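Local coordinates for ribose ABC transporter, substrate binding protein (Conexibacter woesei, PDB 4KQ9) that probably binds ribose or a related sugar as the periplasmic substrate-binding component of an ABC transporter, at residues 277-282 and 291-296. The protein carries 1 engineered substitution. Residues are numbered along the deposited sequence; the frame is centred on the assembly and turned at random.
Sequences IEIDTE and AAWERC
Ile-277 reaches from the start of strand 277-280 onto the C-terminal helix, where its CD1 meets three residues of the turn 292-296. Its CG1 stands anti to the carbonyl carbon (chi1 -65°), and chi2 of -179° extends the branch. CD1 thereby comes to lie 3.5 Å from Cys-296 CB and 3.7 Å from Cys-296 SG. The same methyl lies 4.2 Å from Ala-292 CB, while the other branch, CG2, comes up to the indole of Trp-293 at its edge, near the ring plane and 4.2 Å from CE3. Glu-278 turns its side chain to the other side of the strand, where it touches Leu-118 of helix 112-126, and Ile-279 again faces the helix. Its CD1 touches the far end of the six-membered ring, 3.2 Å from Trp-293 CZ3 and 3.3 Å from CH2, a tight fit in which the two side chains cross at about a right angle. Trp-293 CG stands anti to the backbone N (chi1 -179°), and the six-membered end of the indole reaches Ile-279. Met-288 and Ser-244 also touch this indole. After Asp-280 the chain leaves the strand and enters helix 284-289, whose Val-287 touches Ile-277 and whose Ile-284 touches Ile-279.

Strand 277-280 pairs antiparallel with strand 241-244, and the disulfide from Cys-296 to Cys-246 ties the end of the C-terminal helix to the chain just after that partner strand; strand and helix form the C-terminal part of the two-lobed periplasmic sugar-binding protein fold. The side chains that meet are apolar: aliphatic methyls, an indole and the carbon and sulfur of a half-cystine. Close fit and burial hold them, while the covalent link beside Ile-277 would be expected to limit how far the helix could move from the two-stranded sheet.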
loop_
_atom_site.group_PDB
_atom_site.type_symbol
_atom_site.label_atom_id
_atom_site.label_comp_id
_atom_site.label_asym_id
_atom_site.label_seq_id
_atom_site.Cartn_x
_atom_site.Cartn_y
_atom_site.Cartn_z
ATOM N N ILE A 277 8.742 -5.125 0.515
ATOM C CA ILE A 277 9.616 -5.971 1.295
ATOM C C ILE A 277 8.779 -6.868 2.210
ATOM O O ILE A 277 7.966 -6.354 2.964
ATOM C CB ILE A 277 10.608 -5.189 2.153
ATOM C CG1 ILE A 277 11.571 -4.424 1.260
ATOM C CG2 ILE A 277 11.448 -6.156 2.945
ATOM C CD1 ILE A 277 12.632 -3.616 1.938
ATOM N N GLU A 278 8.955 -8.168 2.090
ATOM C CA GLU A 278 8.341 -9.192 2.966
ATOM C C GLU A 278 9.137 -9.384 4.247
ATOM O O GLU A 278 10.403 -9.474 4.222
ATOM C CB GLU A 278 8.402 -10.569 2.293
ATOM C CG GLU A 278 7.759 -10.646 0.955
ATOM C CD GLU A 278 8.051 -11.975 0.229
ATOM O OE1 GLU A 278 7.721 -13.072 0.750
ATOM O OE2 GLU A 278 8.611 -11.919 -0.891
ATOM N N ILE A 279 8.412 -9.548 5.354
ATOM C CA ILE A 279 8.990 -9.646 6.663
ATOM C C ILE A 279 8.361 -10.877 7.282
ATOM O O ILE A 279 7.146 -10.881 7.420
ATOM C CB ILE A 279 8.573 -8.420 7.479
ATOM C CG1 ILE A 279 8.902 -7.146 6.720
ATOM C CG2 ILE A 279 9.243 -8.425 8.837
ATOM C CD1 ILE A 279 8.785 -5.946 7.583
ATOM N N ASP A 280 9.143 -11.920 7.608
ATOM C CA ASP A 280 8.602 -13.107 8.249
ATOM C C ASP A 280 9.336 -13.405 9.541
ATOM O O ASP A 280 10.323 -12.744 9.886
ATOM C CB ASP A 280 8.472 -14.284 7.287
ATOM C CG ASP A 280 9.837 -14.922 6.923
ATOM O OD1 ASP A 280 10.565 -15.328 7.847
ATOM O OD2 ASP A 280 10.151 -15.020 5.719
ATOM N N THR A 281 8.785 -14.316 10.312
ATOM C CA THR A 281 9.299 -14.594 11.644
ATOM C C THR A 281 10.797 -14.959 11.578
ATOM O O THR A 281 11.572 -14.417 12.340
ATOM C CB THR A 281 8.459 -15.689 12.366
ATOM O OG1 THR A 281 7.066 -15.318 12.381
ATOM C CG2 THR A 281 8.944 -15.845 13.852
ATOM N N GLU A 282 11.194 -15.778 10.614
ATOM C CA GLU A 282 12.601 -16.158 10.446
ATOM C C GLU A 282 13.536 -15.024 9.966
ATOM O O GLU A 282 14.688 -15.020 10.323
ATOM C CB GLU A 282 12.760 -17.378 9.539
ATOM C CG GLU A 282 12.183 -17.305 8.127
ATOM N N ALA A 291 20.146 -2.516 4.534
ATOM C CA ALA A 291 20.123 -1.267 3.794
ATOM C C ALA A 291 18.869 -1.133 2.974
ATOM O O ALA A 291 18.367 -0.040 2.813
ATOM C CB ALA A 291 21.352 -1.198 2.903
ATOM N N ALA A 292 18.341 -2.233 2.440
ATOM C CA ALA A 292 17.109 -2.128 1.636
ATOM C C ALA A 292 15.964 -1.690 2.511
ATOM O O ALA A 292 15.175 -0.812 2.109
ATOM C CB ALA A 292 16.765 -3.407 0.990
ATOM N N TRP A 293 15.903 -2.235 3.715
ATOM C CA TRP A 293 14.891 -1.768 4.701
ATOM C C TRP A 293 15.077 -0.325 5.052
ATOM O O TRP A 293 14.089 0.425 5.209
ATOM C CB TRP A 293 14.855 -2.613 5.959
ATOM C CG TRP A 293 13.848 -2.194 6.945
ATOM C CD1 TRP A 293 14.022 -1.386 8.015
ATOM C CD2 TRP A 293 12.463 -2.524 6.916
ATOM N NE1 TRP A 293 12.825 -1.203 8.691
ATOM C CE2 TRP A 293 11.847 -1.881 8.014
ATOM C CE3 TRP A 293 11.687 -3.313 6.070
ATOM C CZ2 TRP A 293 10.486 -2.042 8.314
ATOM C CZ3 TRP A 293 10.352 -3.444 6.346
ATOM C CH2 TRP A 293 9.761 -2.809 7.468
ATOM N N GLU A 294 16.313 0.121 5.206
ATOM C CA GLU A 294 16.465 1.531 5.527
ATOM C C GLU A 294 16.019 2.485 4.383
ATOM O O GLU A 294 15.484 3.550 4.652
ATOM C CB GLU A 294 17.937 1.869 5.870
ATOM C CG GLU A 294 18.017 3.359 6.229
ATOM C CD GLU A 294 19.396 3.872 6.558
ATOM O OE1 GLU A 294 20.377 3.285 6.063
ATOM O OE2 GLU A 294 19.481 4.896 7.279
ATOM N N ARG A 295 16.301 2.134 3.119
ATOM C CA ARG A 295 15.749 2.911 2.022
ATOM C C ARG A 295 14.224 2.821 1.978
ATOM O O ARG A 295 13.548 3.784 1.606
ATOM C CB ARG A 295 16.357 2.478 0.687
ATOM C CG ARG A 295 17.845 2.759 0.587
ATOM C CD ARG A 295 18.410 2.488 -0.840
ATOM N NE ARG A 295 18.335 1.064 -1.155
ATOM C CZ ARG A 295 19.334 0.200 -0.981
ATOM N NH1 ARG A 295 20.499 0.628 -0.535
ATOM N NH2 ARG A 295 19.164 -1.092 -1.236
ATOM N N CYS A 296 13.677 1.660 2.318
ATOM C CA CYS A 296 12.215 1.374 2.188
ATOM C C CYS A 296 11.361 2.188 3.179
ATOM O O CYS A 296 10.383 2.837 2.801
ATOM C CB CYS A 296 12.004 -0.148 2.363
ATOM S SG CYS A 296 10.341 -0.761 2.642
#